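PDB 4KG7: peptidase S8 and S53, subtilisin, kexin, sedolisin from Mycobacterium smegmatis, which is a subtilisin-like serine endopeptidase, the mycosin protease MycP3 of the ESX-3 type VII secretion system, and probably cleaves peptide bonds by a charge-relay mechanism. Local coordinates for residues 24-33 against 138-148; 52-62 against 367-375. One frame throughout, in Å; residues are numbered along the deposited sequence.

Contact 1 is a surface contact and contact 2 is partly buried. They lie on opposite sides of the centre of the chain, with nearest atoms about 24 Å apart. Both tie a segment near the N-terminus to one later in the chain. In contact 1 the 24-33 segment forms a small antiparallel sheet with 138-148, held by backbone hydrogen bonds and by arginine side chains. Contact 2 sets the end of helix 48-53 and helix 55-59 against 367-375, close to the C-terminus; the two contacts share no helix or strand. Its side chains are mostly apolar, and the direct touches are van der Waals packing. Waters bridge backbone and side-chain polar atoms in both contacts.

Contact 1: 24-33 against 138-148; sequences QPMMQRSECI and PRFAPRTPGAD
The F140 ring carries Q28 CB over one face, a CH-pi contact with CB 3.9 Å from the ring centroid. The R29 guanidinium has F140 O over one face. At its edge, in plane, R29 NE and NH2 both donate to P138 O, with NH2 at 3.0 Å. A water also donates to P138 O. R29 CG sits between its own backbone N and carbonyl carbon (chi1 74°), and the extended chain carries the guanidinium back to 138-148. The R143 guanidinium has P25 CB over one face, 3.5 Å from NH1. I33 CG1 lies at the edge of the R139 guanidinium, 3.2 Å from NH2. R139 also forms a salt bridge with D102.

Backbone bonds join the two segments. Inside the sheet M27 N donates to A141 O at 2.8 Å, and A141 N returns a bond to M27 O. Two more continue just beyond its ends. R143 N reaches P25 O in a nearly straight bond (177°). R29 N donates to R139 O at 2.7 Å. Near P25, one water donates to Q24 OE1 and P25 O and accepts from T144 N.

C32 is joined to C101 by a disulfide. The P138 side chain is about 7 Å from that of H104 and about 8 Å from that of D73, both predicted charge-relay residues. Strand 26-28 pairs with strand 140-142 in a separate two-stranded antiparallel sheet on the surface of the subtilisin-like fold.

Contact 2: 52-62 against 367-375; sequences ALNLSGAWQHS and MVDPVAALT
P370 and V371 pack from the first turn of helix 370-375 against segment 52-62. The two short helices, 55-59 and 370-375, run nearly parallel (22°) with their axes 8.8 Å apart at closest approach, at the periphery of the subtilisin fold. P370 CB lies 4.0 Å from A58 CB, and its CG and CD press on L53 O. V371 CG2 comes against the backbone between G57 and A58, 3.5 Å from A58 N. This methyl, anti to the carbonyl carbon of V371, is the branch that meets the G57-A58 backbone. L374 CD1 lies 3.9 Å from both A58 CB and A58 O. L53 CD2 meets V368 CG1 at 3.6 Å.

Both helices have capped starts. N54 OD1 accepts from G57 N, which lies above the amide carbonyl plane. N54 also closes the preceding helix in a Schellman motif. D369 OD1 accepts from A372 N. Water crosses between the segments here: one water donates to L53 O and D369 OD1 and accepts from V371 N. A second bridges A52 O and V368 O.

Helix 318-335 lies behind the contact: A58 touches its L331 and P370 its V328. S62 OG bonds to L331 O and G64 N. At the far end T375 OG1 donates to V371 O at 2.8 Å. The same T375 turns its methyl CG2 over one face of the H61 ring, 3.4 Å from CE1.

Contact 1: 24-33 against 138-148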
loop_
_atom_site.group_PDB
_atom_site.type_symbol
_atom_site.label_atom_id
_atom_site.label_comp_id
_atom_site.label_asym_id
_atom_site.label_seq_id
_atom_site.Cartn_x
_atom_site.Cartn_y
_atom_site.Cartn_z
ATOM N N GLN A 24 20.028 13.124 -2.051
ATOM C CA GLN A 24 20.808 13.869 -3.046
ATOM C C GLN A 24 19.878 14.388 -4.127
ATOM O O GLN A 24 18.758 13.888 -4.289
ATOM C CB GLN A 24 21.932 13.027 -3.667
ATOM C CG GLN A 24 21.499 11.775 -4.382
ATOM C CD GLN A 24 22.658 11.006 -5.015
ATOM O OE1 GLN A 24 23.622 11.584 -5.521
ATOM N NE2 GLN A 24 22.551 9.680 -4.993
ATOM N N PRO A 25 20.314 15.420 -4.839
ATOM C CA PRO A 25 19.466 15.969 -5.895
ATOM C C PRO A 25 19.067 14.930 -6.939
ATOM O O PRO A 25 19.876 14.086 -7.307
ATOM C CB PRO A 25 20.337 17.072 -6.479
ATOM C CG PRO A 25 21.190 17.517 -5.325
ATOM C CD PRO A 25 21.539 16.225 -4.648
ATOM N N MET A 26 17.810 15.000 -7.381
ATOM C CA MET A 26 17.234 14.051 -8.335
ATOM C C MET A 26 16.900 14.782 -9.625
ATOM O O MET A 26 16.686 16.003 -9.627
ATOM C CB MET A 26 15.960 13.429 -7.752
ATOM C CG MET A 26 16.165 12.791 -6.387
ATOM S SD MET A 26 17.241 11.346 -6.463
ATOM C CE MET A 26 16.050 10.122 -7.008
ATOM N N MET A 27 16.875 14.040 -10.722
ATOM C CA MET A 27 16.488 14.594 -12.022
ATOM C C MET A 27 15.463 13.673 -12.646
ATOM O O MET A 27 15.504 12.470 -12.449
ATOM C CB MET A 27 17.707 14.803 -12.952
ATOM C CG MET A 27 18.146 13.607 -13.788
ATOM S SD MET A 27 19.636 13.915 -14.788
ATOM C CE MET A 27 18.894 14.497 -16.318
ATOM N N GLN A 28 14.541 14.252 -13.408
ATOM C CA GLN A 28 13.523 13.456 -14.079
ATOM C C GLN A 28 14.150 12.817 -15.319
ATOM O O GLN A 28 14.726 13.526 -16.133
ATOM C CB GLN A 28 12.335 14.337 -14.452
ATOM C CG GLN A 28 11.153 13.525 -14.949
ATOM C CD GLN A 28 9.931 14.359 -15.222
ATOM O OE1 GLN A 28 9.770 15.474 -14.702
ATOM N NE2 GLN A 28 9.044 13.815 -16.042
ATOM N N ARG A 29 14.073 11.493 -15.437
ATOM C CA ARG A 29 14.723 10.774 -16.553
ATOM C C ARG A 29 13.733 10.282 -17.600
ATOM O O ARG A 29 14.140 9.965 -18.707
ATOM C CB ARG A 29 15.551 9.590 -16.036
ATOM C CG ARG A 29 14.728 8.398 -15.583
ATOM C CD ARG A 29 15.583 7.294 -14.962
ATOM N NE ARG A 29 14.804 6.469 -14.032
ATOM C CZ ARG A 29 15.309 5.529 -13.228
ATOM N NH1 ARG A 29 16.617 5.256 -13.222
ATOM N NH2 ARG A 29 14.497 4.850 -12.420
ATOM N N SER A 30 12.451 10.216 -17.246
ATOM C CA SER A 30 11.394 9.691 -18.116
ATOM C C SER A 30 10.240 10.663 -18.071
ATOM O O SER A 30 9.996 11.303 -17.036
ATOM C CB SER A 30 10.880 8.343 -17.597
ATOM O OG SER A 30 11.719 7.293 -18.008
ATOM N N GLU A 31 9.518 10.742 -19.182
ATOM C CA GLU A 31 8.322 11.566 -19.280
ATOM C C GLU A 31 7.273 11.104 -18.273
ATOM O O GLU A 31 7.098 9.918 -18.067
ATOM C CB GLU A 31 7.754 11.453 -20.702
ATOM C CG GLU A 31 6.560 12.338 -21.004
ATOM C CD GLU A 31 6.061 12.202 -22.442
ATOM O OE1 GLU A 31 6.647 11.423 -23.227
ATOM O OE2 GLU A 31 5.068 12.882 -22.790
ATOM N N CYS A 32 6.551 12.048 -17.689
ATOM C CA CYS A 32 5.425 11.685 -16.834
ATOM C C CYS A 32 4.346 10.907 -17.597
ATOM O O CYS A 32 4.172 11.038 -18.806
ATOM C CB CYS A 32 4.780 12.915 -16.229
ATOM S SG CYS A 32 5.841 13.874 -15.129
ATOM N N ILE A 33 3.604 10.128 -16.829
ATOM C CA ILE A 33 2.572 9.199 -17.282
ATOM C C ILE A 33 1.269 9.599 -16.593
ATOM O O ILE A 33 1.268 10.041 -15.438
ATOM C CB ILE A 33 2.977 7.757 -16.820
ATOM C CG1 ILE A 33 4.231 7.335 -17.577
ATOM C CG2 ILE A 33 1.882 6.725 -17.017
ATOM C CD1 ILE A 33 4.124 7.595 -19.038
ATOM N N PRO A 138 9.709 6.086 -10.117
ATOM C CA PRO A 138 10.676 5.541 -11.082
ATOM C C PRO A 138 10.971 6.446 -12.251
ATOM O O PRO A 138 11.841 6.097 -13.085
ATOM C CB PRO A 138 10.002 4.273 -11.585
ATOM C CG PRO A 138 8.581 4.437 -11.328
ATOM C CD PRO A 138 8.417 5.381 -10.164
ATOM N N ARG A 139 10.276 7.583 -12.343
ATOM C CA ARG A 139 10.556 8.553 -13.399
ATOM C C ARG A 139 11.784 9.415 -13.070
ATOM O O ARG A 139 12.196 10.229 -13.887
ATOM C CB ARG A 139 9.360 9.476 -13.632
ATOM C CG ARG A 139 8.073 8.774 -14.037
ATOM C CD ARG A 139 8.186 8.150 -15.405
ATOM N NE ARG A 139 7.024 7.336 -15.718
ATOM C CZ ARG A 139 6.810 6.136 -15.184
ATOM N NH1 ARG A 139 7.678 5.603 -14.328
ATOM N NH2 ARG A 139 5.732 5.444 -15.518
ATOM N N PHE A 140 12.327 9.261 -11.859
ATOM C CA PHE A 140 13.449 10.080 -11.391
ATOM C C PHE A 140 14.619 9.213 -10.967
ATOM O O PHE A 140 14.465 8.051 -10.583
ATOM C CB PHE A 140 13.025 10.949 -10.204
ATOM C CG PHE A 140 12.082 12.040 -10.574
ATOM C CD1 PHE A 140 10.758 11.755 -10.855
ATOM C CD2 PHE A 140 12.515 13.362 -10.649
ATOM C CE1 PHE A 140 9.875 12.752 -11.213
ATOM C CE2 PHE A 140 11.614 14.365 -10.988
ATOM C CZ PHE A 140 10.305 14.057 -11.291
ATOM N N ALA A 141 15.797 9.800 -11.072
ATOM C CA ALA A 141 17.029 9.178 -10.623
ATOM C C ALA A 141 17.944 10.274 -10.098
ATOM O O ALA A 141 17.728 11.446 -10.377
ATOM C CB ALA A 141 17.689 8.457 -11.778
ATOM N N PRO A 142 18.987 9.894 -9.351
ATOM C CA PRO A 142 19.971 10.882 -8.931
ATOM C C PRO A 142 20.555 11.673 -10.098
ATOM O O PRO A 142 20.838 11.115 -11.167
ATOM C CB PRO A 142 21.048 10.027 -8.276
ATOM C CG PRO A 142 20.324 8.853 -7.753
ATOM C CD PRO A 142 19.274 8.560 -8.782
ATOM N N ARG A 143 20.744 12.964 -9.885
ATOM C CA ARG A 143 21.320 13.825 -10.898
ATOM C C ARG A 143 22.748 13.357 -11.225
ATOM O O ARG A 143 23.151 13.309 -12.398
ATOM C CB ARG A 143 21.317 15.267 -10.390
ATOM C CG ARG A 143 21.506 16.317 -11.458
ATOM C CD ARG A 143 21.487 17.705 -10.842
ATOM N NE ARG A 143 22.641 17.886 -9.962
ATOM C CZ ARG A 143 22.700 18.728 -8.927
ATOM N NH1 ARG A 143 21.668 19.511 -8.621
ATOM N NH2 ARG A 143 23.806 18.785 -8.196
ATOM N N THR A 144 23.511 13.016 -10.187
ATOM C CA THR A 144 24.864 12.486 -10.377
ATOM C C THR A 144 24.728 11.016 -10.801
ATOM O O THR A 144 24.127 10.222 -10.060
ATOM C CB THR A 144 25.702 12.635 -9.096
ATOM O OG1 THR A 144 25.824 14.031 -8.779
ATOM C CG2 THR A 144 27.101 12.029 -9.290
ATOM N N PRO A 145 25.209 10.665 -12.011
ATOM C CA PRO A 145 24.989 9.324 -12.572
ATOM C C PRO A 145 25.992 8.317 -12.026
ATOM O O PRO A 145 26.874 7.854 -12.747
ATOM C CB PRO A 145 25.175 9.542 -14.079
ATOM C CG PRO A 145 26.147 10.653 -14.160
ATOM C CD PRO A 145 25.885 11.550 -12.984
ATOM N N GLY A 146 25.842 8.006 -10.744
ATOM C CA GLY A 146 26.741 7.103 -10.039
ATOM C C GLY A 146 26.207 5.688 -10.061
ATOM O O GLY A 146 25.406 5.330 -10.929
ATOM N N ALA A 147 26.665 4.869 -9.116
ATOM C CA ALA A 147 26.219 3.484 -9.032
ATOM C C ALA A 147 24.698 3.466 -8.980
ATOM O O ALA A 147 24.088 4.156 -8.155
ATOM C CB ALA A 147 26.804 2.800 -7.799
ATOM N N ASP A 148 24.092 2.712 -9.893
ATOM C CA ASP A 148 22.637 2.583 -9.970
ATOM C C ASP A 148 22.312 1.098 -9.958
ATOM O O ASP A 148 21.932 0.507 -10.974
ATOM C CB ASP A 148 22.104 3.257 -11.240
ATOM C CG ASP A 148 20.583 3.259 -11.310
ATOM O OD1 ASP A 148 19.938 3.740 -10.350
ATOM O OD2 ASP A 148 20.038 2.783 -12.330
HETATM O O HOH W 1 22.672 13.664 -7.265
HETATM O O HOH W 2 24.687 9.585 -7.318
HETATM O O HOH W 3 12.374 6.334 -15.812
#

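Contact 2: 52-62 against 367-375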
loop_
_atom_site.group_PDB
_atom_site.type_symbol
_atom_site.label_atom_id
_atom_site.label_comp_id
_atom_site.label_asym_id
_atom_site.label_seq_id
_atom_site.Cartn_x
_atom_site.Cartn_y
_atom_site.Cartn_z
ATOM N N ALA A 52 -17.387 -7.497 -4.522
ATOM C CA ALA A 52 -16.685 -8.495 -3.714
ATOM C C ALA A 52 -16.525 -8.060 -2.244
ATOM O O ALA A 52 -16.536 -8.887 -1.325
ATOM C CB ALA A 52 -15.323 -8.752 -4.323
ATOM N N LEU A 53 -16.347 -6.761 -2.042
ATOM C CA LEU A 53 -16.120 -6.189 -0.720
ATOM C C LEU A 53 -17.399 -5.759 -0.017
ATOM O O LEU A 53 -17.354 -5.369 1.149
ATOM C CB LEU A 53 -15.210 -4.972 -0.859
ATOM C CG LEU A 53 -13.765 -5.302 -1.280
ATOM C CD1 LEU A 53 -13.096 -4.006 -1.727
ATOM C CD2 LEU A 53 -13.016 -5.977 -0.145
ATOM N N ASN A 54 -18.522 -5.795 -0.733
ATOM C CA ASN A 54 -19.795 -5.250 -0.236
ATOM C C ASN A 54 -19.613 -3.884 0.415
ATOM O O ASN A 54 -19.991 -3.669 1.574
ATOM C CB ASN A 54 -20.494 -6.234 0.714
ATOM C CG ASN A 54 -21.913 -5.798 1.091
ATOM O OD1 ASN A 54 -22.509 -4.942 0.450
ATOM N ND2 ASN A 54 -22.457 -6.412 2.118
ATOM N N LEU A 55 -19.050 -2.946 -0.343
ATOM C CA LEU A 55 -18.895 -1.595 0.188
ATOM C C LEU A 55 -20.230 -0.924 0.471
ATOM O O LEU A 55 -20.313 -0.151 1.396
ATOM C CB LEU A 55 -18.063 -0.704 -0.725
ATOM C CG LEU A 55 -16.623 -1.168 -1.020
ATOM C CD1 LEU A 55 -15.898 -0.181 -1.929
ATOM C CD2 LEU A 55 -15.864 -1.436 0.261
ATOM N N SER A 56 -21.277 -1.213 -0.313
ATOM C CA SER A 56 -22.626 -0.711 0.017
ATOM C C SER A 56 -23.056 -1.037 1.438
ATOM O O SER A 56 -23.527 -0.185 2.186
ATOM C CB SER A 56 -23.644 -1.293 -0.963
ATOM O OG SER A 56 -23.408 -0.744 -2.199
ATOM N N GLY A 57 -22.882 -2.293 1.808
ATOM C CA GLY A 57 -23.166 -2.734 3.164
ATOM C C GLY A 57 -22.297 -2.021 4.180
ATOM O O GLY A 57 -22.751 -1.615 5.229
ATOM N N ALA A 58 -21.020 -1.862 3.853
ATOM C CA ALA A 58 -20.089 -1.238 4.787
ATOM C C ALA A 58 -20.443 0.218 5.087
ATOM O O ALA A 58 -20.346 0.669 6.228
ATOM C CB ALA A 58 -18.678 -1.321 4.244
ATOM N N TRP A 59 -20.867 0.941 4.056
ATOM C CA TRP A 59 -21.199 2.367 4.217
ATOM C C TRP A 59 -22.404 2.649 5.121
ATOM O O TRP A 59 -22.572 3.781 5.605
ATOM C CB TRP A 59 -21.402 3.043 2.866
ATOM C CG TRP A 59 -20.175 3.037 1.982
ATOM C CD1 TRP A 59 -18.874 3.168 2.382
ATOM C CD2 TRP A 59 -20.138 2.897 0.551
ATOM N NE1 TRP A 59 -18.036 3.108 1.301
ATOM C CE2 TRP A 59 -18.774 2.952 0.156
ATOM C CE3 TRP A 59 -21.119 2.753 -0.435
ATOM C CZ2 TRP A 59 -18.368 2.833 -1.187
ATOM C CZ3 TRP A 59 -20.720 2.633 -1.749
ATOM C CH2 TRP A 59 -19.353 2.682 -2.121
ATOM N N GLN A 60 -23.219 1.630 5.373
ATOM C CA GLN A 60 -24.269 1.716 6.361
ATOM C C GLN A 60 -23.737 1.715 7.788
ATOM O O GLN A 60 -24.459 2.087 8.710
ATOM C CB GLN A 60 -25.285 0.583 6.163
ATOM C CG GLN A 60 -26.082 0.794 4.885
ATOM C CD GLN A 60 -26.804 2.139 4.913
ATOM O OE1 GLN A 60 -27.514 2.439 5.870
ATOM N NE2 GLN A 60 -26.568 2.971 3.907
ATOM N N HIS A 61 -22.469 1.338 7.969
ATOM C CA HIS A 61 -21.811 1.390 9.267
ATOM C C HIS A 61 -20.832 2.544 9.408
ATOM O O HIS A 61 -20.726 3.136 10.477
ATOM C CB HIS A 61 -21.092 0.058 9.535
ATOM C CG HIS A 61 -22.024 -1.112 9.588
ATOM N ND1 HIS A 61 -22.734 -1.437 10.721
ATOM C CD2 HIS A 61 -22.396 -2.005 8.641
ATOM C CE1 HIS A 61 -23.513 -2.475 10.468
ATOM N NE2 HIS A 61 -23.311 -2.855 9.222
ATOM N N SER A 62 -20.135 2.880 8.334
ATOM C CA SER A 62 -19.071 3.874 8.391
ATOM C C SER A 62 -18.683 4.322 6.986
ATOM O O SER A 62 -18.731 3.525 6.044
ATOM C CB SER A 62 -17.848 3.293 9.095
ATOM O OG SER A 62 -16.820 4.255 9.158
ATOM N N MET A 367 -9.421 -12.749 1.917
ATOM C CA MET A 367 -9.957 -11.453 1.498
ATOM C C MET A 367 -10.609 -10.740 2.679
ATOM O O MET A 367 -11.419 -11.307 3.414
ATOM C CB MET A 367 -10.974 -11.578 0.352
ATOM C CG MET A 367 -11.411 -10.235 -0.249
ATOM S SD MET A 367 -12.386 -10.566 -1.724
ATOM C CE MET A 367 -13.725 -11.594 -1.160
ATOM N N VAL A 368 -10.245 -9.479 2.841
ATOM C CA VAL A 368 -10.848 -8.623 3.852
ATOM C C VAL A 368 -12.352 -8.610 3.674
ATOM O O VAL A 368 -12.874 -8.672 2.542
ATOM C CB VAL A 368 -10.243 -7.196 3.758
ATOM C CG1 VAL A 368 -10.594 -6.490 2.451
ATOM C CG2 VAL A 368 -10.576 -6.337 4.962
ATOM N N ASP A 369 -13.059 -8.525 4.798
ATOM C CA ASP A 369 -14.519 -8.562 4.797
ATOM C C ASP A 369 -14.998 -7.359 5.597
ATOM O O ASP A 369 -15.144 -7.448 6.824
ATOM C CB ASP A 369 -15.042 -9.874 5.378
ATOM C CG ASP A 369 -16.550 -10.021 5.267
ATOM O OD1 ASP A 369 -17.281 -8.995 5.237
ATOM O OD2 ASP A 369 -17.018 -11.188 5.284
ATOM N N PRO A 370 -15.221 -6.223 4.909
ATOM C CA PRO A 370 -15.517 -4.995 5.613
ATOM C C PRO A 370 -16.736 -5.048 6.533
ATOM O O PRO A 370 -16.664 -4.582 7.662
ATOM C CB PRO A 370 -15.729 -3.983 4.480
ATOM C CG PRO A 370 -14.903 -4.500 3.390
ATOM C CD PRO A 370 -14.970 -5.982 3.473
ATOM N N VAL A 371 -17.843 -5.632 6.087
ATOM C CA VAL A 371 -19.044 -5.668 6.923
ATOM C C VAL A 371 -18.808 -6.522 8.172
ATOM O O VAL A 371 -19.198 -6.159 9.284
ATOM C CB VAL A 371 -20.282 -6.120 6.133
ATOM C CG1 VAL A 371 -21.422 -6.422 7.070
ATOM C CG2 VAL A 371 -20.667 -5.063 5.103
ATOM N N ALA A 372 -18.129 -7.648 7.992
ATOM C CA ALA A 372 -17.804 -8.508 9.139
ATOM C C ALA A 372 -16.903 -7.756 10.121
ATOM O O ALA A 372 -17.095 -7.822 11.336
ATOM C CB ALA A 372 -17.140 -9.776 8.675
ATOM N N ALA A 373 -15.916 -7.031 9.592
ATOM C CA ALA A 373 -15.008 -6.259 10.451
ATOM C C ALA A 373 -15.739 -5.167 11.222
ATOM O O ALA A 373 -15.406 -4.852 12.380
ATOM C CB ALA A 373 -13.868 -5.674 9.632
ATOM N N LEU A 374 -16.768 -4.608 10.599
ATOM C CA LEU A 374 -17.504 -3.521 11.189
ATOM C C LEU A 374 -18.568 -3.983 12.161
ATOM O O LEU A 374 -19.084 -3.174 12.904
ATOM C CB LEU A 374 -18.123 -2.651 10.085
ATOM C CG LEU A 374 -17.063 -1.807 9.354
ATOM C CD1 LEU A 374 -17.577 -1.364 7.999
ATOM C CD2 LEU A 374 -16.611 -0.600 10.162
ATOM N N THR A 375 -18.895 -5.271 12.165
ATOM C CA THR A 375 -19.962 -5.769 13.035
ATOM C C THR A 375 -19.543 -6.833 14.054
ATOM O O THR A 375 -20.346 -7.227 14.911
ATOM C CB THR A 375 -21.100 -6.330 12.184
ATOM O OG1 THR A 375 -20.606 -7.381 11.363
ATOM C CG2 THR A 375 -21.694 -5.251 11.308
HETATM O O HOH W 4 -15.276 -9.551 1.473
HETATM O O HOH W 5 -18.264 -6.838 3.491
#